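Cell divisionFtsK/SpoIIIE (Thermomonospora curvata, PDB 4NH0) forms part of the ESX (type VII) specialised secretion system that exports EsxA and EsxB, has weak ATPase activity and might be the translocase subunit. Local coordinates at residues G668-L673 / V771-L776; F1041-D1046 / H1073-R1078. All blocks are in the same frame, centred on the assembly; numbering follows the deposited sequence.

Contact 1 (G668-L673 / V771-L776); sequences GKSTML and VVDNWL. With MG (magnesium ion), chain D; ATP (adenosine-5'-triphosphate), chain G.
Leu673 and Asp773 meet where the P-loop (Walker A) helix of FtsK 2 leans on strand 767-772, whose hydrophobic run leads straight into Asp773, consistent with a Walker B motif. The close-packed part centres on Leu673 CD1, which lies 4.1 Å from Val771 CG1 and 3.4 Å from Asp773 OD1, the leucine and aspartate side chains crossing obliquely. Val804 of the neighbouring strand 801-807 also touches Leu673. Asp773 has its CG anti to the backbone N (chi1 -153°), and its carboxylate ends beside the start of the helix. Between Ser670 and Asp773 the fit is looser: Ser670 OG stands 3.7 Å from Asp773 OD1 with no direct bond between them; the hydroxyl oxygen instead binds the magnesium ion together with ATP O2G, a water and the Gly697 carbonyl. Asp695 brings a second acidic group close to Asp773 OD2. An alanine at Asp773 would probably open a gap beside Leu673 CD1 and take one carboxylate from beside the magnesium site. Beyond Asp773 the second segment turns away from the helix, and partly exposed Asn774 caps the next helix through a weak bond from Leu776 N. Lys669 NZ holds the phosphates, bonding ATP O1G at 3.0 Å and ATP O2B at 2.6 Å, and the Gly663 and Gly664 carbonyls hold it too. Asp773 OD1, by contrast, remains 3.9 Å from the magnesium ion, too far to bind it directly.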
loop_
_atom_site.group_PDB
_atom_site.type_symbol
_atom_site.label_atom_id
_atom_site.label_comp_id
_atom_site.label_asym_id
_atom_site.label_seq_id
_atom_site.Cartn_x
_atom_site.Cartn_y
_atom_site.Cartn_z
ATOM N N GLY A 668 -2.078 5.769 -6.099
ATOM C CA GLY A 668 -1.710 4.380 -6.261
ATOM C C GLY A 668 -1.954 3.491 -5.059
ATOM O O GLY A 668 -1.353 2.442 -4.946
ATOM N N LYS A 669 -2.808 3.933 -4.148
ATOM C CA LYS A 669 -3.075 3.125 -2.982
ATOM C C LYS A 669 -3.714 1.817 -3.442
ATOM O O LYS A 669 -3.065 0.766 -3.461
ATOM C CB LYS A 669 -3.962 3.879 -1.993
ATOM C CG LYS A 669 -3.210 4.857 -1.105
ATOM C CD LYS A 669 -3.766 6.262 -1.241
ATOM C CE LYS A 669 -5.132 6.248 -1.911
ATOM N NZ LYS A 669 -5.432 7.503 -2.661
ATOM N N SER A 670 -4.974 1.894 -3.846
ATOM C CA SER A 670 -5.734 0.711 -4.170
ATOM C C SER A 670 -4.909 -0.308 -4.966
ATOM O O SER A 670 -5.152 -1.495 -4.891
ATOM C CB SER A 670 -7.039 1.091 -4.886
ATOM O OG SER A 670 -7.529 2.383 -4.521
ATOM N N THR A 671 -3.922 0.156 -5.720
ATOM C CA THR A 671 -3.042 -0.731 -6.467
ATOM C C THR A 671 -2.047 -1.390 -5.523
ATOM O O THR A 671 -1.795 -2.591 -5.611
ATOM C CB THR A 671 -2.278 0.023 -7.570
ATOM O OG1 THR A 671 -3.209 0.716 -8.410
ATOM C CG2 THR A 671 -1.464 -0.945 -8.412
ATOM N N MET A 672 -1.493 -0.591 -4.616
ATOM C CA MET A 672 -0.530 -1.069 -3.629
ATOM C C MET A 672 -1.067 -2.234 -2.809
ATOM O O MET A 672 -0.396 -3.254 -2.654
ATOM C CB MET A 672 -0.127 0.069 -2.693
ATOM C CG MET A 672 0.573 -0.396 -1.432
ATOM S SD MET A 672 2.177 -1.136 -1.766
ATOM C CE MET A 672 3.252 0.238 -1.370
ATOM N N LEU A 673 -2.278 -2.069 -2.284
ATOM C CA LEU A 673 -2.925 -3.098 -1.479
ATOM C C LEU A 673 -3.020 -4.415 -2.235
ATOM O O LEU A 673 -2.759 -5.480 -1.680
ATOM C CB LEU A 673 -4.322 -2.646 -1.049
ATOM C CG LEU A 673 -4.427 -1.424 -0.135
ATOM C CD1 LEU A 673 -5.883 -1.061 0.111
ATOM C CD2 LEU A 673 -3.712 -1.677 1.177
ATOM N N VAL A 771 -8.275 -5.846 5.726
ATOM C CA VAL A 771 -7.914 -4.767 4.816
ATOM C C VAL A 771 -9.020 -3.727 4.680
ATOM O O VAL A 771 -10.169 -4.061 4.392
ATOM C CB VAL A 771 -7.573 -5.312 3.419
ATOM C CG1 VAL A 771 -7.061 -4.195 2.528
ATOM C CG2 VAL A 771 -6.543 -6.422 3.522
ATOM N N VAL A 772 -8.663 -2.466 4.891
ATOM C CA VAL A 772 -9.581 -1.355 4.678
ATOM C C VAL A 772 -8.971 -0.383 3.676
ATOM O O VAL A 772 -7.875 0.131 3.893
ATOM C CB VAL A 772 -9.904 -0.620 5.988
ATOM C CG1 VAL A 772 -10.816 0.563 5.721
ATOM C CG2 VAL A 772 -10.543 -1.572 6.985
ATOM N N ASP A 773 -9.679 -0.137 2.580
ATOM C CA ASP A 773 -9.133 0.655 1.483
ATOM C C ASP A 773 -9.126 2.153 1.788
ATOM O O ASP A 773 -8.134 2.834 1.543
ATOM C CB ASP A 773 -9.916 0.385 0.200
ATOM C CG ASP A 773 -9.088 0.612 -1.049
ATOM O OD1 ASP A 773 -8.072 1.330 -0.970
ATOM O OD2 ASP A 773 -9.458 0.073 -2.113
ATOM N N ASN A 774 -10.232 2.667 2.315
ATOM C CA ASN A 774 -10.308 4.077 2.686
ATOM C C ASN A 774 -10.772 4.230 4.123
ATOM O O ASN A 774 -11.967 4.176 4.409
ATOM C CB ASN A 774 -11.245 4.828 1.746
ATOM C CG ASN A 774 -11.090 6.332 1.823
ATOM O OD1 ASN A 774 -10.695 6.883 2.848
ATOM N ND2 ASN A 774 -11.416 7.008 0.728
ATOM N N TRP A 775 -9.813 4.424 5.021
ATOM C CA TRP A 775 -10.095 4.526 6.445
ATOM C C TRP A 775 -11.019 5.693 6.763
ATOM O O TRP A 775 -11.817 5.623 7.695
ATOM C CB TRP A 775 -8.793 4.665 7.228
ATOM C CG TRP A 775 -8.995 4.730 8.705
ATOM C CD1 TRP A 775 -8.998 5.849 9.482
ATOM C CD2 TRP A 775 -9.231 3.628 9.586
ATOM N NE1 TRP A 775 -9.217 5.512 10.795
ATOM C CE2 TRP A 775 -9.363 4.153 10.884
ATOM C CE3 TRP A 775 -9.341 2.247 9.403
ATOM C CZ2 TRP A 775 -9.601 3.348 11.993
ATOM C CZ3 TRP A 775 -9.574 1.450 10.505
ATOM C CH2 TRP A 775 -9.705 2.002 11.783
ATOM N N LEU A 776 -10.905 6.764 5.985
ATOM C CA LEU A 776 -11.747 7.937 6.176
ATOM C C LEU A 776 -13.215 7.587 5.971
ATOM O O LEU A 776 -14.070 7.971 6.767
ATOM C CB LEU A 776 -11.333 9.057 5.221
ATOM C CG LEU A 776 -12.121 10.362 5.333
ATOM C CD1 LEU A 776 -11.962 10.964 6.719
ATOM C CD2 LEU A 776 -11.682 11.346 4.262
HETATM MG MG MG D . -8.787 3.663 -3.968
HETATM P PG ATP G . -8.363 6.723 -5.586
HETATM O O1G ATP G . -7.716 7.698 -4.635
HETATM O O2G ATP G . -8.914 5.484 -4.925
HETATM O O3G ATP G . -9.299 7.356 -6.585
HETATM P PB ATP G . -5.892 5.450 -5.767
HETATM O O1B ATP G . -6.403 4.238 -5.031
HETATM O O2B ATP G . -5.110 6.508 -5.030
HETATM O O3B ATP G . -7.136 6.181 -6.477
HETATM P PA ATP G . -5.166 3.457 -7.569
HETATM O O1A ATP G . -4.341 2.513 -6.733
HETATM O O2A ATP G . -6.645 3.197 -7.710
HETATM O O3A ATP G . -4.982 4.945 -6.992
HETATM O "O5'" ATP G . -4.502 3.548 -9.031
HETATM C "C5'" ATP G . -4.938 4.527 -9.971
HETATM C "C4'" ATP G . -4.234 4.293 -11.302
HETATM O "O4'" ATP G . -2.824 4.470 -11.151
HETATM C "C3'" ATP G . -4.459 2.878 -11.807
HETATM O "O3'" ATP G . -5.279 2.894 -12.979
HETATM C "C2'" ATP G . -3.088 2.331 -12.146
HETATM O "O2'" ATP G . -3.037 1.970 -13.528
HETATM C "C1'" ATP G . -2.107 3.455 -11.855
HETATM N N9 ATP G . -1.003 2.946 -11.007
HETATM C C8 ATP G . -1.052 2.790 -9.671
HETATM N N7 ATP G . 0.120 2.303 -9.190
HETATM C C5 ATP G . 0.947 2.137 -10.238
HETATM C C6 ATP G . 2.335 1.657 -10.435
HETATM N N6 ATP G . 3.090 1.247 -9.389
HETATM N N1 ATP G . 2.820 1.643 -11.694
HETATM C C2 ATP G . 2.080 2.048 -12.743
HETATM N N3 ATP G . 0.816 2.493 -12.637
HETATM C C4 ATP G . 0.202 2.560 -11.433
HETATM O O HOH W 1 -8.716 3.506 -6.005
#

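Contact 2 (F1041-D1046 / H1073-R1078); sequences FLVVDD and HLIIAR
Phe1041 and His1073 show how cross-strand neighbours can stack when their torsions match: each has CG anti to its own carbonyl carbon (chi1 -73° and -62°), and the side chains run side by side in the same direction. The rings form an offset stack with planes 21° apart; His1073 CD2 sits over one face of Phe1041, toward the rim, 3.4 Å from Phe1041 CZ. Bonds from ND1 to the Pro942 carbonyl and from NE2 to Glu1039 fix the rotation of the imidazole and would suit a protonated ring. On the same face of the sheet, Ile1075 has an extended chain whose CD1 reaches Phe1041 CD2 at 4.0 Å and touches Val1043 CG2. The other face carries Leu1042 and Leu1074, with Leu1042 CD2 3.7 Å from Leu1074 CD1. Between the faces, four backbone hydrogen bonds join the strands, starting at Leu1042 N to His1073 O (2.8 Å). Asp1045 OD2 bonds Ser955 OG, an ATP-site residue in the first turn of helix 954-968, and Asp1046, whose OD2 is hydrogen-bonded to Ser982 OG, touches ATP. Parallel neighbours with acidic residues at the nucleotide end are typical of the P-loop NTPase core, here in FtsK 3.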
loop_
_atom_site.group_PDB
_atom_site.type_symbol
_atom_site.label_atom_id
_atom_site.label_comp_id
_atom_site.label_asym_id
_atom_site.label_seq_id
_atom_site.Cartn_x
_atom_site.Cartn_y
_atom_site.Cartn_z
ATOM N N PHE A 1041 -50.096 -14.979 30.931
ATOM C CA PHE A 1041 -49.454 -14.355 29.784
ATOM C C PHE A 1041 -50.502 -13.834 28.814
ATOM O O PHE A 1041 -51.181 -14.610 28.143
ATOM C CB PHE A 1041 -48.526 -15.341 29.076
ATOM C CG PHE A 1041 -47.262 -15.635 29.828
ATOM C CD1 PHE A 1041 -47.216 -16.656 30.760
ATOM C CD2 PHE A 1041 -46.119 -14.892 29.597
ATOM C CE1 PHE A 1041 -46.051 -16.927 31.452
ATOM C CE2 PHE A 1041 -44.953 -15.158 30.286
ATOM C CZ PHE A 1041 -44.919 -16.177 31.214
ATOM N N LEU A 1042 -50.636 -12.514 28.748
ATOM C CA LEU A 1042 -51.586 -11.893 27.838
ATOM C C LEU A 1042 -50.926 -11.618 26.494
ATOM O O LEU A 1042 -50.153 -10.672 26.352
ATOM C CB LEU A 1042 -52.141 -10.603 28.437
ATOM C CG LEU A 1042 -53.191 -9.873 27.599
ATOM C CD1 LEU A 1042 -54.370 -10.785 27.318
ATOM C CD2 LEU A 1042 -53.649 -8.612 28.305
ATOM N N VAL A 1043 -51.233 -12.456 25.511
ATOM C CA VAL A 1043 -50.650 -12.324 24.184
ATOM C C VAL A 1043 -51.561 -11.516 23.270
ATOM O O VAL A 1043 -52.655 -11.956 22.921
ATOM C CB VAL A 1043 -50.383 -13.700 23.551
ATOM C CG1 VAL A 1043 -49.880 -13.538 22.132
ATOM C CG2 VAL A 1043 -49.385 -14.481 24.388
ATOM N N VAL A 1044 -51.101 -10.329 22.886
ATOM C CA VAL A 1044 -51.893 -9.438 22.049
ATOM C C VAL A 1044 -51.221 -9.183 20.705
ATOM O O VAL A 1044 -50.133 -8.613 20.641
ATOM C CB VAL A 1044 -52.141 -8.088 22.747
ATOM C CG1 VAL A 1044 -52.985 -7.186 21.864
ATOM C CG2 VAL A 1044 -52.814 -8.304 24.090
ATOM N N ASP A 1045 -51.879 -9.609 19.633
ATOM C CA ASP A 1045 -51.373 -9.391 18.286
ATOM C C ASP A 1045 -52.178 -8.290 17.608
ATOM O O ASP A 1045 -53.375 -8.148 17.863
ATOM C CB ASP A 1045 -51.435 -10.684 17.470
ATOM C CG ASP A 1045 -50.556 -10.640 16.234
ATOM O OD1 ASP A 1045 -50.141 -9.536 15.829
ATOM O OD2 ASP A 1045 -50.283 -11.715 15.662
ATOM N N ASP A 1046 -51.515 -7.521 16.747
ATOM C CA ASP A 1046 -52.135 -6.397 16.050
ATOM C C ASP A 1046 -52.769 -5.422 17.037
ATOM O O ASP A 1046 -53.985 -5.239 17.051
ATOM C CB ASP A 1046 -53.179 -6.894 15.047
ATOM C CG ASP A 1046 -52.577 -7.763 13.964
ATOM O OD1 ASP A 1046 -51.543 -7.365 13.388
ATOM O OD2 ASP A 1046 -53.134 -8.846 13.689
ATOM N N HIS A 1073 -48.260 -10.791 32.700
ATOM C CA HIS A 1073 -47.280 -10.600 31.637
ATOM C C HIS A 1073 -47.950 -10.082 30.369
ATOM O O HIS A 1073 -48.971 -10.615 29.936
ATOM C CB HIS A 1073 -46.541 -11.905 31.339
ATOM C CG HIS A 1073 -45.757 -12.437 32.497
ATOM N ND1 HIS A 1073 -44.664 -11.781 33.020
ATOM C CD2 HIS A 1073 -45.903 -13.567 33.229
ATOM C CE1 HIS A 1073 -44.175 -12.481 34.028
ATOM N NE2 HIS A 1073 -44.907 -13.568 34.175
ATOM N N LEU A 1074 -47.372 -9.042 29.778
ATOM C CA LEU A 1074 -47.908 -8.469 28.549
ATOM C C LEU A 1074 -46.970 -8.696 27.372
ATOM O O LEU A 1074 -45.815 -8.272 27.392
ATOM C CB LEU A 1074 -48.172 -6.973 28.723
ATOM C CG LEU A 1074 -49.626 -6.556 28.947
ATOM C CD1 LEU A 1074 -50.454 -6.844 27.709
ATOM C CD2 LEU A 1074 -50.209 -7.266 30.156
ATOM N N ILE A 1075 -47.477 -9.373 26.348
ATOM C CA ILE A 1075 -46.720 -9.608 25.127
ATOM C C ILE A 1075 -47.478 -9.006 23.952
ATOM O O ILE A 1075 -48.492 -9.546 23.512
ATOM C CB ILE A 1075 -46.478 -11.108 24.889
ATOM C CG1 ILE A 1075 -45.921 -11.760 26.155
ATOM C CG2 ILE A 1075 -45.531 -11.314 23.721
ATOM C CD1 ILE A 1075 -45.664 -13.236 26.019
ATOM N N ILE A 1076 -46.977 -7.883 23.447
ATOM C CA ILE A 1076 -47.729 -7.069 22.501
ATOM C C ILE A 1076 -46.996 -6.854 21.179
ATOM O O ILE A 1076 -45.797 -6.585 21.160
ATOM C CB ILE A 1076 -48.060 -5.691 23.119
ATOM C CG1 ILE A 1076 -48.858 -5.861 24.410
ATOM C CG2 ILE A 1076 -48.827 -4.825 22.143
ATOM C CD1 ILE A 1076 -49.161 -4.560 25.109
ATOM N N ALA A 1077 -47.730 -6.982 20.077
ATOM C CA ALA A 1077 -47.211 -6.646 18.757
ATOM C C ALA A 1077 -48.061 -5.552 18.122
ATOM O O ALA A 1077 -49.289 -5.625 18.138
ATOM C CB ALA A 1077 -47.178 -7.868 17.868
ATOM N N ARG A 1078 -47.407 -4.542 17.559
ATOM C CA ARG A 1078 -48.122 -3.440 16.929
ATOM C C ARG A 1078 -47.526 -3.097 15.570
ATOM O O ARG A 1078 -46.318 -3.208 15.368
ATOM C CB ARG A 1078 -48.107 -2.205 17.832
ATOM C CG ARG A 1078 -49.034 -1.096 17.363
ATOM C CD ARG A 1078 -48.835 0.186 18.148
ATOM N NE ARG A 1078 -49.737 1.235 17.683
ATOM C CZ ARG A 1078 -49.641 1.825 16.496
ATOM N NH1 ARG A 1078 -48.683 1.470 15.653
ATOM N NH2 ARG A 1078 -50.504 2.769 16.151
#

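How the contacts relate
Two FtsK domains of one chain illustrate the same nucleotide-site plan from different angles. Contact 1 joins the Walker A helix to a strand end in FtsK 2, whereas contact 2 pairs that kind of strand with its parallel neighbour in FtsK 3. Their centres lie 50 Å apart, their nearest atoms about 35 Å; each lies at the ATP and magnesium site of its own FtsK domain. By sequence, Asp1045 of contact 2 occupies the place that Asp773 holds in contact 1, and Ser955 that of Ser670. The details differ: the FtsK 3 pair is hydrogen-bonded, while in FtsK 2 the serine and aspartate stay apart. The Asp1046 side chain comes within about 4 Å of its ATP.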